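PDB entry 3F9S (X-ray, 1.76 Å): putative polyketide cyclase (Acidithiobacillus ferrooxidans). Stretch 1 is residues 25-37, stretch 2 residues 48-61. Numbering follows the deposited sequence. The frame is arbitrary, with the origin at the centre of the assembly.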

# COMPACT_ATOMS: atom_id res chain seq x y z
N ILE A 25 6.86 -17.11 -15.71
CA ILE A 25 5.44 -17.31 -15.37
C ILE A 25 5.20 -18.69 -14.76
O ILE A 25 4.51 -18.81 -13.75
CB ILE A 25 4.50 -17.16 -16.60
CG1 ILE A 25 4.70 -15.85 -17.36
CG2 ILE A 25 3.04 -17.24 -16.15
CD1 ILE A 25 4.58 -14.62 -16.54
N GLU A 26 5.81 -19.70 -15.36
CA GLU A 26 5.67 -21.09 -14.92
C GLU A 26 6.27 -21.37 -13.54
O GLU A 26 5.83 -22.31 -12.87
CB GLU A 26 6.18 -22.06 -15.99
CG GLU A 26 5.46 -21.89 -17.36
CD GLU A 26 3.93 -21.95 -17.25
OE1 GLU A 26 3.46 -22.93 -16.65
OE2 GLU A 26 3.22 -21.04 -17.75
N ALA A 27 7.21 -20.54 -13.08
CA ALA A 27 7.73 -20.63 -11.71
C ALA A 27 6.64 -20.42 -10.67
O ALA A 27 6.82 -20.81 -9.52
CB ALA A 27 8.87 -19.66 -11.48
N SER A 28 5.52 -19.80 -11.05
CA SER A 28 4.32 -19.70 -10.19
C SER A 28 3.91 -21.04 -9.61
O SER A 28 3.41 -21.10 -8.50
CB SER A 28 3.14 -19.14 -10.98
OG SER A 28 3.47 -17.88 -11.52
N ASP A 29 4.11 -22.12 -10.37
CA ASP A 29 3.84 -23.47 -9.89
C ASP A 29 4.52 -23.82 -8.57
O ASP A 29 4.00 -24.63 -7.83
CB ASP A 29 4.24 -24.52 -10.92
CG ASP A 29 3.40 -24.47 -12.18
OD1 ASP A 29 2.40 -23.73 -12.25
OD2 ASP A 29 3.77 -25.19 -13.13
N LYS A 30 5.70 -23.25 -8.32
CA LYS A 30 6.45 -23.50 -7.10
C LYS A 30 5.96 -22.70 -5.91
O LYS A 30 6.25 -23.07 -4.77
CB LYS A 30 7.92 -23.13 -7.29
CG LYS A 30 8.63 -23.84 -8.42
CD LYS A 30 10.11 -23.48 -8.47
CE LYS A 30 10.35 -22.04 -8.93
NZ LYS A 30 11.80 -21.75 -9.12
N TYR A 31 5.26 -21.60 -6.16
CA TYR A 31 4.90 -20.64 -5.11
C TYR A 31 3.45 -20.44 -4.78
O TYR A 31 3.15 -19.96 -3.70
CB TYR A 31 5.39 -19.27 -5.56
CG TYR A 31 6.86 -19.22 -5.84
CD1 TYR A 31 7.77 -19.38 -4.81
CD2 TYR A 31 7.34 -19.03 -7.14
CE1 TYR A 31 9.13 -19.34 -5.04
CE2 TYR A 31 8.71 -18.98 -7.39
CZ TYR A 31 9.59 -19.12 -6.32
OH TYR A 31 10.94 -19.07 -6.51
N ILE A 32 2.56 -20.71 -5.73
CA ILE A 32 1.15 -20.42 -5.55
C ILE A 32 0.42 -21.63 -5.03
O ILE A 32 0.60 -22.73 -5.49
CB ILE A 32 0.52 -19.87 -6.84
CG1 ILE A 32 1.32 -18.68 -7.35
CG2 ILE A 32 -0.92 -19.44 -6.59
CD1 ILE A 32 1.59 -17.55 -6.34
N ALA A 33 -0.46 -21.37 -4.07
CA ALA A 33 -1.32 -22.38 -3.50
C ALA A 33 -2.39 -22.75 -4.53
O ALA A 33 -2.60 -22.01 -5.50
CB ALA A 33 -2.00 -21.87 -2.24
N PRO A 34 -3.08 -23.87 -4.31
CA PRO A 34 -4.14 -24.25 -5.25
C PRO A 34 -5.24 -23.19 -5.44
O PRO A 34 -5.85 -23.14 -6.51
CB PRO A 34 -4.70 -25.53 -4.65
CG PRO A 34 -3.58 -26.08 -3.89
CD PRO A 34 -2.90 -24.90 -3.28
N LYS A 35 -5.48 -22.40 -4.39
CA LYS A 35 -6.45 -21.31 -4.41
C LYS A 35 -5.70 -20.04 -4.01
O LYS A 35 -5.03 -20.02 -2.98
CB LYS A 35 -7.60 -21.56 -3.44
CG LYS A 35 -8.54 -22.67 -3.87
N TYR A 36 -5.81 -19.01 -4.83
CA TYR A 36 -5.15 -17.76 -4.60
C TYR A 36 -6.19 -16.66 -4.76
O TYR A 36 -6.80 -16.57 -5.81
CB TYR A 36 -4.03 -17.58 -5.60
CG TYR A 36 -3.24 -16.33 -5.38
CD1 TYR A 36 -3.67 -15.11 -5.92
CD2 TYR A 36 -2.04 -16.36 -4.69
CE1 TYR A 36 -2.89 -13.96 -5.74
CE2 TYR A 36 -1.29 -15.24 -4.49
CZ TYR A 36 -1.72 -14.03 -5.02
OH TYR A 36 -0.93 -12.93 -4.82
N THR A 37 -6.34 -15.83 -3.74
CA THR A 37 -7.35 -14.80 -3.74
C THR A 37 -6.74 -13.44 -3.81
O THR A 37 -5.91 -13.10 -2.99
CB THR A 37 -8.21 -14.90 -2.48
OG1 THR A 37 -8.79 -16.20 -2.45
CG2 THR A 37 -9.33 -13.84 -2.47
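Stretch 2 48-61: GRELDVAGYKERVK

Stretch 2 meets stretch 1 in two modes: first as an antiparallel strand beside 36-37, then as a helix, from Val-53 on, whose successive turns run back along the chain toward Ile-25. The strand register is set by Tyr-36 and Leu-51, a hydrogen-bonded pair with CA atoms 5.0 Å apart: Tyr-36 N donates to Leu-51 O at 2.8 Å, and Leu-51 N to Tyr-36 O at 2.6 Å. Thr-37 then faces Glu-50 as the non-hydrogen-bonded pair, CA to CA 4.3 Å.

Asp-52 takes the N-cap position right before the helix, its OD1 accepting from Gly-55 N at 2.8 Å. At the corner a water bridges Pro-34 O and Val-53 N, 2.9 Å from each, and Val-53 CG2 packs 3.9 Å from Ile-32 CB.

Ile-25, Tyr-36 and Lys-57 carry the largest shares of the contact, with Tyr-56 close behind. Tyr-36, on the same sheet face as Leu-51, offers its ring face to the edge of Tyr-56; the planes meet at 72°, with Tyr-36 CZ 3.5 Å from Tyr-56 CE2. The Tyr-56 ring in turn takes Ile-32 over one face, Ile-32 CD1 lying 3.6 Å from Tyr-56 CZ, so strand and helix share one buried aromatic joint. A water joins the two hydroxyls, 2.6 Å from Tyr-36 OH and 2.7 Å from Tyr-56 OH.

One turn along from Val-53, Lys-57 lays its aliphatic chain over stretch 1, CG 3.6 Å from Ser-28 CB, and delivers NZ to two carboxylates: Glu-26 OE1 and Asp-29 OD1, each at 2.7 Å, both salt bridges. Ile-25 closes the far end, its CG2 3.6 Å from Lys-57 CB and its CD1 3.2 Å from Val-60 CG1. The rule is plain: Val-53, Tyr-56, Lys-57, Val-60 and Lys-61 make up the contacting stripe of the helix, with apolar packing beneath and a lysine that packs with its aliphatic chain while its NZ is paired with two exposed carboxylates.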

# COMPACT_ATOMS: atom_id res chain seq x y z
N GLY A 48 -10.86 -9.45 -5.82
CA GLY A 48 -11.91 -10.22 -5.22
C GLY A 48 -12.02 -11.64 -5.72
O GLY A 48 -12.79 -12.40 -5.15
N ARG A 49 -11.25 -12.02 -6.74
CA ARG A 49 -11.39 -13.33 -7.34
C ARG A 49 -10.48 -14.35 -6.68
O ARG A 49 -9.39 -14.02 -6.24
CB ARG A 49 -11.09 -13.32 -8.83
CG ARG A 49 -12.06 -12.50 -9.66
CD ARG A 49 -11.79 -12.76 -11.14
NE ARG A 49 -11.96 -14.17 -11.49
CZ ARG A 49 -11.52 -14.77 -12.61
NH1 ARG A 49 -10.85 -14.10 -13.55
NH2 ARG A 49 -11.75 -16.07 -12.77
N GLU A 50 -10.96 -15.59 -6.68
CA GLU A 50 -10.22 -16.74 -6.23
C GLU A 50 -9.75 -17.36 -7.52
O GLU A 50 -10.55 -17.71 -8.40
CB GLU A 50 -11.09 -17.71 -5.44
CG GLU A 50 -10.39 -18.97 -5.01
CD GLU A 50 -11.24 -19.78 -4.04
OE1 GLU A 50 -11.38 -19.36 -2.88
OE2 GLU A 50 -11.74 -20.85 -4.46
N LEU A 51 -8.44 -17.46 -7.64
CA LEU A 51 -7.78 -18.02 -8.82
C LEU A 51 -7.16 -19.37 -8.53
O LEU A 51 -6.75 -19.65 -7.41
CB LEU A 51 -6.65 -17.08 -9.22
CG LEU A 51 -7.06 -15.64 -9.55
CD1 LEU A 51 -5.82 -14.83 -9.86
CD2 LEU A 51 -8.04 -15.63 -10.72
N ASP A 52 -7.09 -20.22 -9.55
CA ASP A 52 -6.27 -21.42 -9.42
C ASP A 52 -4.90 -21.00 -9.96
O ASP A 52 -4.75 -19.88 -10.46
CB ASP A 52 -6.88 -22.64 -10.12
CG ASP A 52 -7.23 -22.42 -11.55
OD1 ASP A 52 -6.82 -21.41 -12.15
OD2 ASP A 52 -7.94 -23.29 -12.09
N VAL A 53 -3.92 -21.89 -9.93
CA VAL A 53 -2.58 -21.54 -10.42
C VAL A 53 -2.59 -21.10 -11.89
O VAL A 53 -1.93 -20.13 -12.26
CB VAL A 53 -1.54 -22.65 -10.15
CG1 VAL A 53 -0.21 -22.37 -10.82
CG2 VAL A 53 -1.31 -22.79 -8.64
N ALA A 54 -3.40 -21.77 -12.72
CA ALA A 54 -3.55 -21.40 -14.13
C ALA A 54 -4.04 -19.96 -14.25
O ALA A 54 -3.45 -19.19 -14.98
CB ALA A 54 -4.51 -22.34 -14.83
N GLY A 55 -5.09 -19.62 -13.50
CA GLY A 55 -5.67 -18.28 -13.47
C GLY A 55 -4.67 -17.26 -12.97
O GLY A 55 -4.57 -16.18 -13.53
N TYR A 56 -3.93 -17.63 -11.93
CA TYR A 56 -2.84 -16.79 -11.42
C TYR A 56 -1.84 -16.47 -12.53
O TYR A 56 -1.45 -15.31 -12.72
CB TYR A 56 -2.13 -17.49 -10.26
CG TYR A 56 -1.08 -16.62 -9.67
CD1 TYR A 56 0.21 -16.61 -10.20
CD2 TYR A 56 -1.39 -15.73 -8.66
CE1 TYR A 56 1.16 -15.80 -9.71
CE2 TYR A 56 -0.43 -14.89 -8.16
CZ TYR A 56 0.83 -14.94 -8.69
OH TYR A 56 1.77 -14.11 -8.18
N LYS A 57 -1.42 -17.51 -13.25
CA LYS A 57 -0.43 -17.34 -14.32
C LYS A 57 -0.98 -16.45 -15.43
O LYS A 57 -0.24 -15.65 -15.96
CB LYS A 57 0.05 -18.69 -14.85
CG LYS A 57 0.96 -19.37 -13.86
CD LYS A 57 1.62 -20.61 -14.41
CE LYS A 57 0.74 -21.80 -14.46
NZ LYS A 57 1.58 -23.03 -14.73
N GLU A 58 -2.27 -16.56 -15.73
CA GLU A 58 -2.88 -15.69 -16.74
C GLU A 58 -2.82 -14.25 -16.29
O GLU A 58 -2.49 -13.38 -17.09
CB GLU A 58 -4.32 -16.09 -17.07
CG GLU A 58 -4.44 -17.43 -17.75
CD GLU A 58 -3.68 -17.56 -19.05
OE1 GLU A 58 -3.54 -16.56 -19.78
OE2 GLU A 58 -3.27 -18.69 -19.35
N ARG A 59 -3.05 -14.00 -15.01
CA ARG A 59 -2.97 -12.65 -14.50
C ARG A 59 -1.54 -12.14 -14.60
O ARG A 59 -1.32 -11.00 -14.98
CB ARG A 59 -3.51 -12.58 -13.09
CG ARG A 59 -3.23 -11.30 -12.38
CD ARG A 59 -3.95 -11.32 -11.09
NE ARG A 59 -3.66 -10.09 -10.35
CZ ARG A 59 -2.54 -9.87 -9.67
NH1 ARG A 59 -1.57 -10.76 -9.60
NH2 ARG A 59 -2.40 -8.72 -9.03
N VAL A 60 -0.57 -12.99 -14.27
CA VAL A 60 0.84 -12.58 -14.40
C VAL A 60 1.12 -12.20 -15.85
O VAL A 60 1.71 -11.15 -16.10
CB VAL A 60 1.84 -13.65 -13.98
CG1 VAL A 60 3.27 -13.06 -14.06
CG2 VAL A 60 1.55 -14.13 -12.57
N LYS A 61 0.66 -13.03 -16.78
CA LYS A 61 0.89 -12.77 -18.20
C LYS A 61 0.34 -11.41 -18.62
O LYS A 61 1.00 -10.68 -19.36
CB LYS A 61 0.30 -13.86 -19.08
CG LYS A 61 0.96 -15.24 -18.94
CD LYS A 61 0.18 -16.25 -19.78
CE LYS A 61 0.42 -17.68 -19.34
NZ LYS A 61 -0.40 -18.62 -20.17
O HOH W 1 0.30 -20.56 -18.40
O HOH W 2 -4.50 -24.50 -8.70
O HOH W 3 0.86 -12.19 -6.54
O HOH W 4 -11.27 -16.75 -1.96